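Local coordinates for uncharacterized protein (Pyrococcus abyssi, PDB 5IFF), which is a restriction DNA glycosylase that binds nonspecific double-stranded DNA as a tetramer and probably removes adenine from its recognition sequence, at residues W58-A63 with S73-L78; E139-V144 with V188-E193; S156-C161 with L195-I200. The protein carries 2 engineered substitutions. All coordinates share one frame; numbering follows the deposited sequence.

Contact 1: W58-A63 with S73-L78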
ATOM      1  N   TRP A  58     -19.884   9.979  -2.781  1.00 32.08           N
ATOM      2  CA  TRP A  58     -18.700  10.779  -2.762  1.00 33.55           C
ATOM      3  C   TRP A  58     -18.403  11.138  -1.311  1.00 30.81           C
ATOM      4  O   TRP A  58     -19.199  11.872  -0.658  1.00 30.90           O
ATOM      5  CB  TRP A  58     -18.928  12.019  -3.588  1.00 31.45           C
ATOM      6  CG  TRP A  58     -17.744  12.981  -3.730  1.00 32.47           C
ATOM      7  CD1 TRP A  58     -16.425  12.796  -3.331  1.00 33.75           C
ATOM      8  CD2 TRP A  58     -17.797  14.303  -4.344  1.00 33.87           C
ATOM      9  NE1 TRP A  58     -15.680  13.911  -3.687  1.00 36.04           N
ATOM     10  CE2 TRP A  58     -16.478  14.821  -4.297  1.00 33.81           C
ATOM     11  CE3 TRP A  58     -18.819  15.042  -4.942  1.00 34.29           C
ATOM     12  CZ2 TRP A  58     -16.176  16.103  -4.810  1.00 36.39           C
ATOM     13  CZ3 TRP A  58     -18.513  16.329  -5.445  1.00 38.05           C
ATOM     14  CH2 TRP A  58     -17.197  16.836  -5.374  1.00 37.47           C
ATOM     15  N   GLN A  59     -17.307  10.604  -0.814  1.00 32.33           N
ATOM     16  CA  GLN A  59     -16.812  10.964   0.510  1.00 33.50           C
ATOM     17  C   GLN A  59     -16.069  12.255   0.324  1.00 30.82           C
ATOM     18  O   GLN A  59     -14.883  12.253  -0.076  1.00 30.49           O
ATOM     19  CB  GLN A  59     -15.908   9.857   1.102  1.00 38.18           C
ATOM     20  CG  GLN A  59     -15.594  10.089   2.538  1.00 49.27           C
ATOM     21  CD  GLN A  59     -14.216  10.679   2.704  1.00 64.82           C
ATOM     22  OE1 GLN A  59     -13.217  10.038   2.382  1.00 71.06           O
ATOM     23  NE2 GLN A  59     -14.152  11.925   3.176  1.00 73.55           N
ATOM     24  N   ILE A  60     -16.760  13.352   0.607  1.00 29.55           N
ATOM     25  CA  ILE A  60     -16.314  14.658   0.178  1.00 33.81           C
ATOM     26  C   ILE A  60     -15.529  15.374   1.305  1.00 33.47           C
ATOM     27  O   ILE A  60     -15.751  15.125   2.500  1.00 35.61           O
ATOM     28  CB  ILE A  60     -17.502  15.507  -0.283  1.00 37.77           C
ATOM     29  CG1 ILE A  60     -17.031  16.768  -1.009  1.00 37.53           C
ATOM     30  CG2 ILE A  60     -18.436  15.850   0.912  1.00 33.39           C
ATOM     31  CD1 ILE A  60     -18.217  17.536  -1.685  1.00 35.39           C
ATOM     32  N   SER A  61     -14.583  16.225   0.907  1.00 30.48           N
ATOM     33  CA  SER A  61     -13.683  16.900   1.869  1.00 31.92           C
ATOM     34  C   SER A  61     -13.780  18.415   1.666  1.00 32.05           C
ATOM     35  O   SER A  61     -14.391  18.860   0.694  1.00 29.73           O
ATOM     36  CB  SER A  61     -12.221  16.448   1.681  1.00 33.34           C
ATOM     37  OG  SER A  61     -12.073  15.072   1.923  1.00 34.66           O
ATOM     38  N   TYR A  62     -13.158  19.209   2.554  1.00 30.09           N
ATOM     39  CA  TYR A  62     -13.146  20.676   2.322  1.00 29.95           C
ATOM     40  C   TYR A  62     -11.689  21.215   2.323  1.00 33.80           C
ATOM     41  O   TYR A  62     -11.451  22.387   2.072  1.00 36.41           O
ATOM     42  CB  TYR A  62     -14.017  21.396   3.372  1.00 31.44           C
ATOM     43  CG  TYR A  62     -13.716  21.036   4.825  1.00 31.70           C
ATOM     44  CD1 TYR A  62     -12.578  21.519   5.454  1.00 31.07           C
ATOM     45  CD2 TYR A  62     -14.578  20.204   5.558  1.00 30.30           C
ATOM     46  CE1 TYR A  62     -12.263  21.187   6.799  1.00 37.62           C
ATOM     47  CE2 TYR A  62     -14.292  19.856   6.901  1.00 33.41           C
ATOM     48  CZ  TYR A  62     -13.137  20.368   7.516  1.00 35.69           C
ATOM     49  OH  TYR A  62     -12.807  20.051   8.807  1.00 35.04           O
ATOM     50  N   ALA A  63     -10.708  20.348   2.588  1.00 34.85           N
ATOM     51  CA  ALA A  63      -9.314  20.775   2.593  1.00 37.28           C
ATOM     52  C   ALA A  63      -8.436  19.638   2.109  1.00 42.87           C
ATOM     53  O   ALA A  63      -8.837  18.458   2.162  1.00 42.77           O
ATOM     54  CB  ALA A  63      -8.893  21.245   3.991  1.00 35.84           C
ATOM     55  N   SER A  73     -14.617  23.132  -0.480  1.00 28.47           N
ATOM     56  CA  SER A  73     -14.194  24.533  -0.294  1.00 32.46           C
ATOM     57  C   SER A  73     -14.027  25.236  -1.646  1.00 33.04           C
ATOM     58  O   SER A  73     -14.230  26.457  -1.756  1.00 34.21           O
ATOM     59  CB  SER A  73     -12.880  24.677   0.521  1.00 30.77           C
ATOM     60  OG  SER A  73     -11.812  23.859   0.060  1.00 29.86           O
ATOM     61  N   ARG A  74     -13.637  24.489  -2.676  1.00 31.63           N
ATOM     62  CA  ARG A  74     -13.511  25.122  -3.983  1.00 32.86           C
ATOM     63  C   ARG A  74     -14.915  25.433  -4.552  1.00 32.16           C
ATOM     64  O   ARG A  74     -15.112  26.503  -5.165  1.00 34.23           O
ATOM     65  CB  ARG A  74     -12.667  24.258  -4.955  1.00 34.04           C
ATOM     66  CG  ARG A  74     -12.655  24.821  -6.411  1.00 44.55           C
ATOM     67  CD  ARG A  74     -11.682  24.073  -7.332  1.00 54.89           C
ATOM     68  NE  ARG A  74     -10.286  24.431  -7.063  1.00 65.10           N
ATOM     69  CZ  ARG A  74      -9.249  24.084  -7.828  1.00 72.94           C
ATOM     70  NH1 ARG A  74      -9.433  23.347  -8.919  1.00 77.19           N
ATOM     71  NH2 ARG A  74      -8.019  24.468  -7.494  1.00 75.78           N
ATOM     72  N   MET A  75     -15.888  24.535  -4.322  1.00 30.89           N
ATOM     73  CA  MET A  75     -17.259  24.796  -4.721  1.00 29.68           C
ATOM     74  C   MET A  75     -17.757  26.106  -4.098  1.00 33.93           C
ATOM     75  O   MET A  75     -18.323  26.984  -4.765  1.00 33.15           O
ATOM     76  CB  MET A  75     -18.172  23.671  -4.269  1.00 26.65           C
ATOM     77  CG  MET A  75     -17.924  22.395  -5.067  1.00 30.10           C
ATOM     78  SD  MET A  75     -18.609  20.929  -4.277  1.00 44.76           S
ATOM     79  CE  MET A  75     -20.171  21.322  -3.761  1.00 44.50           C
ATOM     80  N   VAL A  76     -17.586  26.176  -2.798  1.00 32.70           N
ATOM     81  CA  VAL A  76     -18.132  27.303  -2.029  1.00 32.73           C
ATOM     82  C   VAL A  76     -17.418  28.611  -2.361  1.00 31.78           C
ATOM     83  O   VAL A  76     -18.074  29.645  -2.533  1.00 34.60           O
ATOM     84  CB  VAL A  76     -18.073  26.998  -0.486  1.00 32.92           C
ATOM     85  CG1 VAL A  76     -18.399  28.242   0.366  1.00 33.91           C
ATOM     86  CG2 VAL A  76     -19.112  25.883  -0.177  1.00 32.20           C
ATOM     87  N   ARG A  77     -16.096  28.594  -2.476  1.00 33.94           N
ATOM     88  CA  ARG A  77     -15.399  29.848  -2.770  1.00 37.57           C
ATOM     89  C   ARG A  77     -15.842  30.316  -4.173  1.00 37.66           C
ATOM     90  O   ARG A  77     -16.103  31.508  -4.393  1.00 36.65           O
ATOM     91  CB  ARG A  77     -13.875  29.703  -2.677  1.00 41.47           C
ATOM     92  CG  ARG A  77     -13.151  31.041  -2.895  1.00 52.17           C
ATOM     93  CD  ARG A  77     -11.633  30.937  -2.772  1.00 57.22           C
ATOM     94  NE  ARG A  77     -11.170  30.696  -1.401  1.00 56.69           N
ATOM     95  CZ  ARG A  77     -10.771  29.507  -0.967  1.00 54.71           C
ATOM     96  NH1 ARG A  77     -10.348  29.357   0.272  1.00 50.76           N
ATOM     97  NH2 ARG A  77     -10.799  28.467  -1.792  1.00 52.76           N
ATOM     98  N   LEU A  78     -15.938  29.386  -5.125  1.00 35.36           N
ATOM     99  CA  LEU A  78     -16.387  29.764  -6.486  1.00 37.25           C
ATOM    100  C   LEU A  78     -17.843  30.222  -6.452  1.00 35.19           C
ATOM    101  O   LEU A  78     -18.189  31.209  -7.113  1.00 37.82           O
ATOM    102  CB  LEU A  78     -16.247  28.601  -7.485  1.00 38.09           C
ATOM    103  CG  LEU A  78     -14.849  28.261  -8.000  1.00 41.80           C
ATOM    104  CD1 LEU A  78     -14.955  27.032  -8.935  1.00 44.30           C
ATOM    105  CD2 LEU A  78     -14.151  29.471  -8.665  1.00 45.58           C
TER
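Met75 reaches from helix 72-81 towards Ile60 and Trp58. Its CB points toward residues 58-63, and with CG beside the backbone N (chi1 -71°) and chi2 nearly extended at 163°, CB and CG act as a spacer that carries the sulfur across. SD lies 4.3 Å from Ile60 CD1 and 4.5 Å from Trp58 CH2, approaching the indole obliquely. At the tip, CE packs on Met191 of helix 188-201. A long, flexible, polarisable side chain suits this place, because its sulfur can lie against an aliphatic and an aromatic partner at once. Ile60 in turn lays CG1 3.8 Å above the plane of the Trp58 ring, near its rim.

Topologically this is a strand-loop-helix connection: after strand 54-59 of the curved antiparallel sheet the chain loops back into helix 72-81. Gln59 and Ile60 have been seen to bind adenine. Glu71 ties the turn together, one carboxylate oxygen accepting from Trp58 NE1 and the other from Ser61 N.

At the far end of the contact, the small hydroxyl of Ser73 can fit close against the loop backbone. OG sits between the backbone N and the carbonyl carbon (chi1 50°) and donates a short hydrogen bond of 2.5 Å to Tyr62 O, from above the carbonyl plane. The same OG is also hydrogen-bonded to Tyr70 N. The Tyr62 ring leads away from the helix, its hydroxyl hydrogen-bonded to Asp208 and His205.

Contact 2: E139-V144 with V188-E193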
ATOM      1  N   GLU A 139     -30.760  13.989  -3.936  1.00 33.06           N
ATOM      2  CA  GLU A 139     -29.419  13.817  -3.360  1.00 33.29           C
ATOM      3  C   GLU A 139     -29.547  13.497  -1.873  1.00 35.32           C
ATOM      4  O   GLU A 139     -30.462  13.994  -1.231  1.00 36.27           O
ATOM      5  CB  GLU A 139     -28.527  15.067  -3.554  1.00 33.74           C
ATOM      6  CG  GLU A 139     -28.094  15.344  -5.001  1.00 34.09           C
ATOM      7  CD  GLU A 139     -29.137  16.165  -5.795  1.00 35.03           C
ATOM      8  OE1 GLU A 139     -30.247  16.469  -5.270  1.00 33.79           O
ATOM      9  OE2 GLU A 139     -28.851  16.499  -6.955  1.00 35.84           O
ATOM     10  N   PHE A 140     -28.629  12.674  -1.341  1.00 29.73           N
ATOM     11  CA  PHE A 140     -28.587  12.370   0.093  1.00 35.22           C
ATOM     12  C   PHE A 140     -27.329  12.987   0.654  1.00 34.57           C
ATOM     13  O   PHE A 140     -26.286  12.926   0.011  1.00 35.19           O
ATOM     14  CB  PHE A 140     -28.536  10.849   0.364  1.00 39.32           C
ATOM     15  CG  PHE A 140     -29.815  10.127   0.028  1.00 43.89           C
ATOM     16  CD1 PHE A 140     -30.995  10.471   0.664  1.00 47.29           C
ATOM     17  CD2 PHE A 140     -29.835   9.084  -0.895  1.00 44.44           C
ATOM     18  CE1 PHE A 140     -32.180   9.795   0.385  1.00 50.35           C
ATOM     19  CE2 PHE A 140     -31.025   8.421  -1.180  1.00 48.23           C
ATOM     20  CZ  PHE A 140     -32.188   8.777  -0.550  1.00 49.89           C
ATOM     21  N   ILE A 141     -27.407  13.525   1.859  1.00 33.91           N
ATOM     22  CA  ILE A 141     -26.184  13.956   2.564  1.00 36.89           C
ATOM     23  C   ILE A 141     -26.128  13.128   3.812  1.00 39.13           C
ATOM     24  O   ILE A 141     -27.088  13.153   4.583  1.00 38.83           O
ATOM     25  CB  ILE A 141     -26.203  15.429   2.940  1.00 36.44           C
ATOM     26  CG1 ILE A 141     -26.209  16.299   1.689  1.00 38.91           C
ATOM     27  CG2 ILE A 141     -24.963  15.786   3.899  1.00 33.04           C
ATOM     28  CD1 ILE A 141     -27.643  16.842   1.345  1.00 44.15           C
ATOM     29  N   GLY A 142     -25.053  12.350   3.986  1.00 38.41           N
ATOM     30  CA  GLY A 142     -24.951  11.457   5.125  1.00 37.79           C
ATOM     31  C   GLY A 142     -23.697  11.735   5.995  1.00 36.98           C
ATOM     32  O   GLY A 142     -22.669  12.156   5.478  1.00 35.91           O
ATOM     33  N   ILE A 143     -23.777  11.435   7.296  1.00 32.29           N
ATOM     34  CA  ILE A 143     -22.603  11.531   8.165  1.00 30.72           C
ATOM     35  C   ILE A 143     -22.480  10.239   8.950  1.00 32.97           C
ATOM     36  O   ILE A 143     -23.440   9.760   9.546  1.00 34.43           O
ATOM     37  CB  ILE A 143     -22.680  12.721   9.134  1.00 33.78           C
ATOM     38  CG1 ILE A 143     -23.257  13.951   8.404  1.00 33.51           C
ATOM     39  CG2 ILE A 143     -21.271  13.026   9.770  1.00 27.72           C
ATOM     40  CD1 ILE A 143     -23.906  14.968   9.319  1.00 36.34           C
ATOM     41  N   VAL A 144     -21.324   9.617   8.880  1.00 33.20           N
ATOM     42  CA  VAL A 144     -21.177   8.325   9.561  1.00 36.04           C
ATOM     43  C   VAL A 144     -19.912   8.394  10.414  1.00 36.83           C
ATOM     44  O   VAL A 144     -19.122   9.343  10.280  1.00 36.36           O
ATOM     45  CB  VAL A 144     -21.065   7.179   8.566  1.00 40.49           C
ATOM     46  CG1 VAL A 144     -22.371   7.044   7.768  1.00 41.02           C
ATOM     47  CG2 VAL A 144     -19.911   7.466   7.620  1.00 40.55           C
ATOM     48  N   VAL A 188     -27.234  25.119  -5.119  1.00 36.40           N
ATOM     49  CA  VAL A 188     -26.857  25.840  -3.891  1.00 36.85           C
ATOM     50  C   VAL A 188     -27.279  25.166  -2.594  1.00 35.43           C
ATOM     51  O   VAL A 188     -26.532  25.214  -1.645  1.00 35.50           O
ATOM     52  CB  VAL A 188     -27.443  27.268  -3.797  1.00 41.97           C
ATOM     53  CG1 VAL A 188     -26.673  28.031  -2.781  1.00 37.82           C
ATOM     54  CG2 VAL A 188     -27.309  27.979  -5.058  1.00 50.25           C
ATOM     55  N   ASP A 189     -28.469  24.561  -2.528  1.00 35.04           N
ATOM     56  CA  ASP A 189     -28.890  23.971  -1.263  1.00 44.21           C
ATOM     57  C   ASP A 189     -27.999  22.775  -0.861  1.00 36.66           C
ATOM     58  O   ASP A 189     -27.880  22.460   0.319  1.00 34.42           O
ATOM     59  CB  ASP A 189     -30.367  23.552  -1.293  1.00 62.25           C
ATOM     60  CG  ASP A 189     -30.679  22.563  -2.390  1.00 85.83           C
ATOM     61  OD1 ASP A 189     -29.796  22.305  -3.224  1.00 99.14           O
ATOM     62  OD2 ASP A 189     -31.820  22.059  -2.437  1.00 90.53           O
ATOM     63  N   LEU A 190     -27.388  22.123  -1.837  1.00 31.08           N
ATOM     64  CA  LEU A 190     -26.508  21.011  -1.540  1.00 31.29           C
ATOM     65  C   LEU A 190     -25.233  21.553  -0.853  1.00 27.74           C
ATOM     66  O   LEU A 190     -24.668  20.924  -0.005  1.00 26.20           O
ATOM     67  CB  LEU A 190     -26.081  20.276  -2.785  1.00 32.68           C
ATOM     68  CG  LEU A 190     -25.092  19.138  -2.548  1.00 33.45           C
ATOM     69  CD1 LEU A 190     -25.674  18.099  -1.601  1.00 37.24           C
ATOM     70  CD2 LEU A 190     -24.632  18.468  -3.899  1.00 30.57           C
ATOM     71  N   MET A 191     -24.731  22.665  -1.341  1.00 26.98           N
ATOM     72  CA  MET A 191     -23.535  23.254  -0.744  1.00 28.77           C
ATOM     73  C   MET A 191     -23.867  23.703   0.663  1.00 29.79           C
ATOM     74  O   MET A 191     -23.047  23.505   1.577  1.00 29.65           O
ATOM     75  CB  MET A 191     -23.029  24.456  -1.571  1.00 31.22           C
ATOM     76  CG  MET A 191     -22.322  24.036  -2.911  1.00 30.14           C
ATOM     77  SD  MET A 191     -21.733  25.468  -3.883  1.00 38.19           S
ATOM     78  CE  MET A 191     -23.231  25.813  -4.884  1.00 36.94           C
ATOM     79  N   LYS A 192     -25.042  24.300   0.832  1.00 29.67           N
ATOM     80  CA  LYS A 192     -25.452  24.680   2.178  1.00 30.32           C
ATOM     81  C   LYS A 192     -25.530  23.480   3.123  1.00 32.15           C
ATOM     82  O   LYS A 192     -25.023  23.521   4.242  1.00 29.04           O
ATOM     83  CB  LYS A 192     -26.787  25.361   2.149  1.00 29.65           C
ATOM     84  CG  LYS A 192     -26.750  26.707   1.396  1.00 31.75           C
ATOM     85  CD  LYS A 192     -28.198  27.285   1.409  1.00 37.99           C
ATOM     86  CE  LYS A 192     -28.343  28.610   0.667  1.00 42.06           C
ATOM     87  NZ  LYS A 192     -29.825  28.976   0.450  1.00 46.31           N
ATOM     88  N   GLU A 193     -26.192  22.421   2.671  1.00 28.78           N
ATOM     89  CA  GLU A 193     -26.369  21.265   3.553  1.00 27.96           C
ATOM     90  C   GLU A 193     -25.109  20.491   3.810  1.00 29.00           C
ATOM     91  O   GLU A 193     -25.024  19.860   4.863  1.00 30.99           O
ATOM     92  CB  GLU A 193     -27.463  20.324   2.997  1.00 28.90           C
ATOM     93  CG  GLU A 193     -28.882  20.960   2.966  1.00 36.54           C
ATOM     94  CD  GLU A 193     -29.396  21.369   4.350  1.00 41.58           C
ATOM     95  OE1 GLU A 193     -28.951  20.804   5.370  1.00 39.21           O
ATOM     96  OE2 GLU A 193     -30.267  22.248   4.438  1.00 43.62           O
TER
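Ile141 drives its CD1 methyl between Leu190 and Glu193, two residues three apart on helix 188-201 that both point toward the strand. This is helix-on-sheet packing, with the helix laid against strand 140-147 of the large curved antiparallel sheet, within the R.PabI restriction endonuclease family region. The Ile141 and Leu190 side chains cross obliquely, and Leu190 CD1 meets the isoleucine at CD1, 3.8 Å away. Leucine suits the helix here: with CG anti to the backbone N (chi1 177°), its branched end extends towards the sheet.

Against Glu193 the isoleucine lies at about a right angle, and CD1 touches the aliphatic CB at 3.9 Å. The glutamate then bends at chi2 (-61°), which takes its carboxylate away from the apolar surface to a salt bridge with Lys133. Glutamate can therefore serve both environments, offering hydrocarbon at its root and charge at its end. Phe121 of the second subunit packs on both Ile141 and Glu193, bringing that subunit up to this seam.

The other branch of the isoleucine, CG2, approaches the helix backbone, 4.2 Å from Glu193 O.

Contact 3: S156-C161 with L195-I200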
ATOM      1  N   SER A 156     -15.491  11.328  12.007  1.00 41.26           N
ATOM      2  CA  SER A 156     -16.757  11.472  11.282  1.00 35.62           C
ATOM      3  C   SER A 156     -16.470  11.663   9.808  1.00 42.00           C
ATOM      4  O   SER A 156     -15.524  12.361   9.454  1.00 45.13           O
ATOM      5  CB  SER A 156     -17.584  12.651  11.826  1.00 34.60           C
ATOM      6  OG  SER A 156     -16.704  13.766  11.957  1.00 37.44           O
ATOM      7  N   MET A 157     -17.292  11.078   8.926  1.00 38.07           N
ATOM      8  CA  MET A 157     -17.076  11.287   7.491  1.00 33.20           C
ATOM      9  C   MET A 157     -18.368  11.757   6.860  1.00 32.09           C
ATOM     10  O   MET A 157     -19.423  11.257   7.201  1.00 32.35           O
ATOM     11  CB  MET A 157     -16.603   9.996   6.801  1.00 35.45           C
ATOM     12  CG  MET A 157     -15.179   9.506   7.322  1.00 63.60           C
ATOM     13  SD  MET A 157     -14.267   8.602   6.065  1.00170.78           S
ATOM     14  CE  MET A 157     -15.354   7.202   5.828  1.00 95.79           C
ATOM     15  N   VAL A 158     -18.287  12.719   5.945  1.00 30.79           N
ATOM     16  CA  VAL A 158     -19.475  13.219   5.289  1.00 31.91           C
ATOM     17  C   VAL A 158     -19.499  12.717   3.842  1.00 34.17           C
ATOM     18  O   VAL A 158     -18.451  12.703   3.171  1.00 36.28           O
ATOM     19  CB  VAL A 158     -19.533  14.775   5.319  1.00 30.45           C
ATOM     20  CG1 VAL A 158     -20.768  15.297   4.467  1.00 31.55           C
ATOM     21  CG2 VAL A 158     -19.625  15.267   6.775  1.00 31.51           C
ATOM     22  N   TYR A 159     -20.677  12.305   3.373  1.00 31.86           N
ATOM     23  CA  TYR A 159     -20.855  11.714   2.051  1.00 33.70           C
ATOM     24  C   TYR A 159     -21.960  12.485   1.393  1.00 35.47           C
ATOM     25  O   TYR A 159     -22.934  12.882   2.071  1.00 34.90           O
ATOM     26  CB  TYR A 159     -21.309  10.240   2.097  1.00 36.51           C
ATOM     27  CG  TYR A 159     -20.223   9.258   2.441  1.00 40.72           C
ATOM     28  CD1 TYR A 159     -19.801   9.114   3.754  1.00 43.40           C
ATOM     29  CD2 TYR A 159     -19.639   8.459   1.457  1.00 39.82           C
ATOM     30  CE1 TYR A 159     -18.794   8.213   4.081  1.00 47.85           C
ATOM     31  CE2 TYR A 159     -18.648   7.558   1.771  1.00 44.58           C
ATOM     32  CZ  TYR A 159     -18.237   7.436   3.083  1.00 47.98           C
ATOM     33  OH  TYR A 159     -17.254   6.564   3.400  1.00 49.21           O
ATOM     34  N   VAL A 160     -21.853  12.687   0.088  1.00 33.66           N
ATOM     35  CA  VAL A 160     -23.068  13.071  -0.672  1.00 32.63           C
ATOM     36  C   VAL A 160     -23.322  11.931  -1.671  1.00 30.87           C
ATOM     37  O   VAL A 160     -22.381  11.399  -2.274  1.00 32.21           O
ATOM     38  CB  VAL A 160     -22.919  14.436  -1.386  1.00 32.29           C
ATOM     39  CG1 VAL A 160     -21.689  14.422  -2.252  1.00 33.31           C
ATOM     40  CG2 VAL A 160     -24.156  14.757  -2.219  1.00 35.05           C
ATOM     41  N   CYS A 161     -24.574  11.518  -1.803  1.00 31.93           N
ATOM     42  CA  CYS A 161     -24.948  10.451  -2.722  1.00 33.42           C
ATOM     43  C   CYS A 161     -25.788  11.123  -3.812  1.00 32.35           C
ATOM     44  O   CYS A 161     -26.871  11.625  -3.517  1.00 30.94           O
ATOM     45  CB  CYS A 161     -25.776   9.369  -2.036  1.00 34.13           C
ATOM     46  SG  CYS A 161     -24.721   8.430  -0.849  1.00 41.04           S
ATOM     47  N   LEU A 195     -22.199  21.964   4.134  1.00 26.61           N
ATOM     48  CA  LEU A 195     -21.531  22.797   5.151  1.00 27.48           C
ATOM     49  C   LEU A 195     -22.175  22.520   6.474  1.00 27.83           C
ATOM     50  O   LEU A 195     -21.479  22.319   7.447  1.00 29.51           O
ATOM     51  CB  LEU A 195     -21.641  24.305   4.807  1.00 25.88           C
ATOM     52  CG  LEU A 195     -20.761  24.664   3.595  1.00 27.68           C
ATOM     53  CD1 LEU A 195     -21.246  26.060   3.053  1.00 28.68           C
ATOM     54  CD2 LEU A 195     -19.232  24.705   3.916  1.00 29.04           C
ATOM     55  N   LYS A 196     -23.503  22.439   6.494  1.00 27.60           N
ATOM     56  CA  LYS A 196     -24.204  22.125   7.748  1.00 28.83           C
ATOM     57  C   LYS A 196     -23.857  20.738   8.258  1.00 31.75           C
ATOM     58  O   LYS A 196     -23.748  20.535   9.490  1.00 31.21           O
ATOM     59  CB  LYS A 196     -25.691  22.237   7.577  1.00 27.14           C
ATOM     60  CG  LYS A 196     -26.132  23.728   7.424  1.00 32.61           C
ATOM     61  CD  LYS A 196     -27.606  23.836   7.002  1.00 38.27           C
ATOM     62  CE  LYS A 196     -28.500  23.432   8.129  1.00 42.94           C
ATOM     63  NZ  LYS A 196     -29.857  24.031   7.934  1.00 50.81           N
ATOM     64  N   ALA A 197     -23.693  19.790   7.334  1.00 27.51           N
ATOM     65  CA  ALA A 197     -23.254  18.436   7.725  1.00 30.16           C
ATOM     66  C   ALA A 197     -21.902  18.477   8.473  1.00 30.46           C
ATOM     67  O   ALA A 197     -21.739  17.862   9.539  1.00 29.11           O
ATOM     68  CB  ALA A 197     -23.173  17.510   6.482  1.00 27.61           C
ATOM     69  N   PHE A 198     -20.919  19.188   7.933  1.00 28.24           N
ATOM     70  CA  PHE A 198     -19.645  19.238   8.582  1.00 29.08           C
ATOM     71  C   PHE A 198     -19.741  19.951   9.944  1.00 30.82           C
ATOM     72  O   PHE A 198     -19.048  19.575  10.914  1.00 31.96           O
ATOM     73  CB  PHE A 198     -18.614  19.933   7.659  1.00 27.05           C
ATOM     74  CG  PHE A 198     -18.001  19.006   6.652  1.00 29.29           C
ATOM     75  CD1 PHE A 198     -17.157  17.969   7.083  1.00 32.05           C
ATOM     76  CD2 PHE A 198     -18.270  19.132   5.283  1.00 30.21           C
ATOM     77  CE1 PHE A 198     -16.546  17.083   6.153  1.00 35.21           C
ATOM     78  CE2 PHE A 198     -17.688  18.244   4.345  1.00 29.72           C
ATOM     79  CZ  PHE A 198     -16.828  17.226   4.777  1.00 34.02           C
ATOM     80  N   ILE A 199     -20.595  20.973  10.004  1.00 29.04           N
ATOM     81  CA  ILE A 199     -20.805  21.728  11.223  1.00 31.54           C
ATOM     82  C   ILE A 199     -21.349  20.816  12.351  1.00 31.53           C
ATOM     83  O   ILE A 199     -20.920  20.964  13.498  1.00 31.94           O
ATOM     84  CB  ILE A 199     -21.752  22.922  10.961  1.00 31.70           C
ATOM     85  CG1 ILE A 199     -20.961  24.036  10.276  1.00 28.76           C
ATOM     86  CG2 ILE A 199     -22.373  23.454  12.252  1.00 32.67           C
ATOM     87  CD1 ILE A 199     -21.876  25.134   9.732  1.00 28.37           C
ATOM     88  N   ILE A 200     -22.241  19.867  12.027  1.00 27.99           N
ATOM     89  CA  ILE A 200     -22.819  19.016  13.088  1.00 29.38           C
ATOM     90  C   ILE A 200     -22.023  17.696  13.287  1.00 32.83           C
ATOM     91  O   ILE A 200     -22.260  16.971  14.245  1.00 31.52           O
ATOM     92  CB  ILE A 200     -24.277  18.683  12.835  1.00 34.40           C
ATOM     93  CG1 ILE A 200     -24.442  17.790  11.593  1.00 33.46           C
ATOM     94  CG2 ILE A 200     -25.101  19.970  12.746  1.00 32.69           C
ATOM     95  CD1 ILE A 200     -25.780  17.020  11.598  1.00 36.54           C
TER
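Val158 and Phe198 lie where an extended strand and a helix come nearest, their CA atoms 6.9 Å apart. The strand and helix segments run obliquely in broadly opposite senses. By Ile200 the helix is nearing its end: its N bonds Lys196 O at 3.0 Å and, weakly, Ala197 O.

Val158 spreads its two methyls over two helix residues. CG1, anti to the backbone N (chi1 174°), rests on Ala197 CB at 3.8 Å. CG2 lies over one face of the Phe198 ring, 3.8 Å from the centroid and 18° off the normal, a CH-pi contact. Beta-branching suits the strand and supplies both methyls, while alanine is small enough to let the helix come close.

Replacing Phe198 with a serine would probably open a gap beneath Val158 CG2 and leave the ring of Tyr62 without its edge-to-face partner.

Val158 is one of the residues seen to bind adenine, and Phe198 backs it from the helix side. His205 also meets the Phe198 ring edge-to-face, and Ile209 of helix 203-216 packs on it. Strand 154-163 itself runs between strands 54-59 and 140-147, while helix 87-99 packs on helix 188-201 through Leu93 and Phe96.

The three contacts share one curved sheet, whose strand 154-163 joins contact 1 to contact 2. Trp58 O lies 2.9 Å from Val160 N and Ile60 N 3.1 Å from Val158 O, placing the adenine-binding Gln59 and Ile60 of contact 1 beside Val158 of contact 3. Contacts 2 and 3 use successive parts of helix 188-201, their centres about 7 Å apart, and meet where Ile141 CG2 packs on Ala197 CB at 3.6 Å. The centre of contact 1 is about 11 Å from that of contact 3. Contacts 1 and 3 each come within about 7 Å of the bound DNA at their nearest atoms, contact 2 within about 11 Å.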